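Side-chain contacts in FBP protein (Leishmania major, PDB 5OEZ), which probably hydrolyses fructose 1,6-bisphosphate to fructose 6-phosphate and phosphate with the help of divalent metal ions, as a homotetrameric enzyme of gluconeogenesis: residues S123-D127 and A128-V132; Y232-Y235 and L236-K240. All coordinates share one frame; numbering follows the deposited sequence.

Contact 1 of 2, residues S123-D127 and A128-V132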
# COMPACT_ATOMS: atom_id res chain seq x y z
N SER C 123 -11.37 17.48 -12.87
CA SER C 123 -11.36 17.37 -11.40
C SER C 123 -12.71 17.07 -10.74
O SER C 123 -12.75 16.41 -9.70
CB SER C 123 -10.78 18.64 -10.79
OG SER C 123 -10.57 18.47 -9.40
N SER C 124 -13.80 17.57 -11.34
CA SER C 124 -15.17 17.30 -10.87
C SER C 124 -15.47 15.80 -10.81
O SER C 124 -16.16 15.32 -9.90
CB SER C 124 -16.19 17.99 -11.77
OG SER C 124 -16.07 17.56 -13.12
N ASN C 125 -14.91 15.06 -11.78
CA ASN C 125 -15.10 13.60 -11.90
C ASN C 125 -14.75 12.76 -10.69
O ASN C 125 -15.21 11.62 -10.60
CB ASN C 125 -14.28 13.06 -13.07
CG ASN C 125 -14.83 13.44 -14.42
OD1 ASN C 125 -15.99 13.83 -14.55
ND2 ASN C 125 -14.01 13.29 -15.44
N ILE C 126 -13.89 13.28 -9.82
CA ILE C 126 -13.43 12.54 -8.64
C ILE C 126 -14.60 12.01 -7.81
O ILE C 126 -14.54 10.88 -7.32
CB ILE C 126 -12.53 13.44 -7.73
CG1 ILE C 126 -11.21 13.83 -8.40
CG2 ILE C 126 -12.26 12.79 -6.37
CD1 ILE C 126 -10.26 12.68 -8.64
N ASP C 127 -15.64 12.82 -7.65
CA ASP C 127 -16.80 12.44 -6.82
C ASP C 127 -17.50 11.16 -7.29
O ASP C 127 -17.99 10.38 -6.46
CB ASP C 127 -17.80 13.60 -6.74
CG ASP C 127 -17.28 14.78 -5.92
OD1 ASP C 127 -16.16 14.70 -5.36
OD2 ASP C 127 -18.00 15.80 -5.85
N ALA C 128 -17.53 10.95 -8.60
CA ALA C 128 -18.14 9.77 -9.21
C ALA C 128 -17.11 8.69 -9.56
O ALA C 128 -17.44 7.74 -10.28
CB ALA C 128 -18.89 10.17 -10.48
N ASN C 129 -15.88 8.82 -9.06
CA ASN C 129 -14.84 7.80 -9.23
C ASN C 129 -14.50 7.48 -10.70
O ASN C 129 -14.19 6.34 -11.02
CB ASN C 129 -15.27 6.51 -8.49
CG ASN C 129 -14.10 5.59 -8.17
OD1 ASN C 129 -12.94 5.98 -8.29
ND2 ASN C 129 -14.42 4.37 -7.75
N VAL C 130 -14.56 8.47 -11.57
CA VAL C 130 -14.09 8.28 -12.95
C VAL C 130 -12.68 8.87 -13.11
O VAL C 130 -12.24 9.71 -12.31
CB VAL C 130 -15.11 8.68 -14.05
CG1 VAL C 130 -15.14 10.17 -14.36
CG2 VAL C 130 -14.84 7.91 -15.33
N SER C 131 -11.96 8.34 -14.08
CA SER C 131 -10.63 8.79 -14.47
C SER C 131 -10.44 10.30 -14.35
O SER C 131 -11.30 11.07 -14.76
CB SER C 131 -10.41 8.46 -15.95
OG SER C 131 -10.16 7.08 -16.20
N VAL C 132 -9.29 10.70 -13.80
CA VAL C 132 -8.78 12.06 -13.96
C VAL C 132 -7.33 11.95 -14.45
O VAL C 132 -6.81 10.85 -14.58
CB VAL C 132 -8.90 12.88 -12.68
CG1 VAL C 132 -10.36 13.06 -12.32
CG2 VAL C 132 -8.17 12.24 -11.51
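Ile126 meets Val132, and Asn125 meets Val130, where the chain turns back on itself. Ile126 reaches Val132 with the end of its side chain: CD1 comes 3.6 Å from Val132 CG2, the two side chains crossing at about a right angle, and Ile46 of helix 27-47 packs on both. A long branched residue suits this place, since its CB starts out pointing away. Val130 CG1 packs against CB and the amide carbon CG of Asn125, both at 3.3 Å; that methyl stands between its own backbone N and carbonyl carbon (chi1 82°). Asn125 ND2 gives a weak hydrogen bond to Gly250 O.

The polar bonds across the turn are all backbone. Asn129 N donates to Ile126 O at 3.0 Å, from well above the carbonyl plane, while Asn125 O receives weak bonds from Ala128 N and Val130 N. Asn129 takes up positive phi (59°), a conformation asparagine tolerates well, and its ND2 bonds Ala176 O of the second subunit.

Short 3-10 turn and return together form the connection between antiparallel strands 113-121 and 132-140, directly after the metal- and sugar phosphate-binding residues Asp118, Leu120, Asp121 and Gly122 of the fructose-1,6-bisphosphatase active site.

Contact 2 of 2, residues Y232-Y235 and L236-K240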
# COMPACT_ATOMS: atom_id res chain seq x y z
N TYR C 232 -20.86 14.57 -40.28
CA TYR C 232 -19.87 13.55 -39.99
C TYR C 232 -20.39 12.59 -38.93
O TYR C 232 -20.31 11.37 -39.09
CB TYR C 232 -18.55 14.19 -39.54
CG TYR C 232 -17.57 13.24 -38.86
CD1 TYR C 232 -17.01 12.18 -39.55
CD2 TYR C 232 -17.20 13.42 -37.53
CE1 TYR C 232 -16.11 11.33 -38.94
CE2 TYR C 232 -16.31 12.56 -36.90
CZ TYR C 232 -15.77 11.52 -37.61
OH TYR C 232 -14.85 10.67 -37.00
N ILE C 233 -20.94 13.14 -37.86
CA ILE C 233 -21.47 12.32 -36.78
C ILE C 233 -22.67 11.50 -37.27
O ILE C 233 -22.74 10.30 -36.98
CB ILE C 233 -21.78 13.15 -35.52
CG1 ILE C 233 -20.48 13.72 -34.93
CG2 ILE C 233 -22.51 12.31 -34.47
CD1 ILE C 233 -19.47 12.70 -34.42
N ASP C 234 -23.56 12.11 -38.05
CA ASP C 234 -24.69 11.37 -38.63
C ASP C 234 -24.22 10.20 -39.51
O ASP C 234 -24.81 9.12 -39.48
CB ASP C 234 -25.62 12.31 -39.42
CG ASP C 234 -26.39 13.29 -38.53
OD1 ASP C 234 -26.26 13.27 -37.28
OD2 ASP C 234 -27.13 14.14 -39.09
N TYR C 235 -23.14 10.41 -40.25
CA TYR C 235 -22.58 9.38 -41.10
C TYR C 235 -22.05 8.19 -40.27
O TYR C 235 -22.37 7.06 -40.58
CB TYR C 235 -21.45 9.95 -41.97
CG TYR C 235 -20.78 8.90 -42.83
CD1 TYR C 235 -21.33 8.52 -44.06
CD2 TYR C 235 -19.59 8.28 -42.42
CE1 TYR C 235 -20.71 7.56 -44.85
CE2 TYR C 235 -18.97 7.30 -43.20
CZ TYR C 235 -19.53 6.94 -44.41
OH TYR C 235 -18.94 5.98 -45.18
N LEU C 236 -21.26 8.47 -39.23
CA LEU C 236 -20.80 7.42 -38.31
C LEU C 236 -21.94 6.53 -37.79
O LEU C 236 -21.80 5.32 -37.74
CB LEU C 236 -20.05 8.01 -37.11
CG LEU C 236 -18.79 8.82 -37.34
CD1 LEU C 236 -18.12 9.08 -36.00
CD2 LEU C 236 -17.81 8.16 -38.31
N LYS C 237 -23.08 7.14 -37.48
CA LYS C 237 -24.24 6.39 -37.01
C LYS C 237 -25.08 5.69 -38.07
O LYS C 237 -25.74 4.70 -37.77
CB LYS C 237 -25.18 7.33 -36.32
CG LYS C 237 -24.59 8.06 -35.15
CD LYS C 237 -25.71 8.88 -34.56
CE LYS C 237 -25.21 9.76 -33.46
NZ LYS C 237 -26.40 10.27 -32.75
N MET C 238 -25.15 6.25 -39.28
CA MET C 238 -26.15 5.80 -40.26
C MET C 238 -25.61 5.24 -41.56
O MET C 238 -26.39 4.75 -42.36
CB MET C 238 -27.14 6.93 -40.54
CG MET C 238 -28.14 7.15 -39.41
SD MET C 238 -29.33 8.48 -39.70
CE MET C 238 -28.27 9.92 -39.88
N ASN C 239 -24.30 5.25 -41.76
CA ASN C 239 -23.72 4.65 -42.98
C ASN C 239 -23.96 3.13 -43.00
O ASN C 239 -24.06 2.51 -41.96
CB ASN C 239 -22.21 4.97 -43.11
CG ASN C 239 -21.34 4.09 -42.23
OD1 ASN C 239 -20.81 3.08 -42.70
ND2 ASN C 239 -21.19 4.44 -40.96
N LYS C 240 -24.04 2.56 -44.20
CA LYS C 240 -24.40 1.15 -44.39
C LYS C 240 -23.24 0.19 -44.25
O LYS C 240 -23.43 -1.01 -44.16
CB LYS C 240 -25.03 0.95 -45.77
CG LYS C 240 -26.23 1.84 -46.04
CD LYS C 240 -27.33 1.74 -44.98
CE LYS C 240 -28.74 2.09 -45.50
NZ LYS C 240 -29.87 1.31 -44.91
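Tyr235 sets its ring anti to the backbone N (chi1 177°), and Asn239 brings CG between its own N and carbonyl carbon (chi1 79°); together these torsions lay the asparagine over the tyrosine. Asn239 CB sits above one ring face, 3.6 Å from the Tyr235 centroid, a CH-pi contact in which ring and amide planes are only 22° apart. From there the amide turns back to the helix end: ND2 donates to Tyr235 O at 2.9 Å, with that oxygen nearly in the amide plane. Asn239 N also bonds Tyr235 O, so one carbonyl of the last turn is gripped by backbone and side chain of the same residue. Asparagine suits this exit because its other amide atom, OD1, accepts from Thr242 N and also bonds Thr241 OG1, tying the helix end to the chain that follows.

One turn earlier, Leu236 CG lies over one face of Tyr232, offset toward the rim, 4.2 Å from the ring centroid in a second CH-pi contact, and CD2 is 3.7 Å from Tyr232 CE1. Its CD1 also approaches Ile233 CD1. Asp234 and Met238 lie side by side, pointing the same way; the Met238 chain bends at its end to put CE 3.6 Å from Asp234 CB. Extended Lys237 passes Ile233 CG2 with its CE and carries its ammonium group to Glu219 of its own chain and Glu219 of the second subunit.

Helix 227-238 is the crossover of a beta-alpha-beta unit between parallel strands 214-216 and 245-246: Ile233 and Leu236 pack on Tyr215, whereas Tyr232, Tyr235 and Leu236 meet helix 325-338.

Overall arrangement
Contacts 1 and 2 share no element: residues 123-132 connect two neighbouring antiparallel strands in the N-terminal domain, whereas residues 232-240 span the end of helix 227-238 and its exit in the C-terminal domain. Their centres lie 31 Å apart, with nearest atoms about 20 Å apart. Both are largely buried, but contact 2 stands farther from the chain centre, 29 Å against 18 Å, and each borders a second subunit. Contact 1, beside the active site, combines aliphatic packing with a turn held by mostly weak backbone bonds. Contact 2 has helical backbone bonds, weaker near the end, tyrosine faces and a side-chain amide at the helix end; its polar link to the second subunit is a salt bridge, where contact 1 uses a hydrogen bond from a side-chain amide.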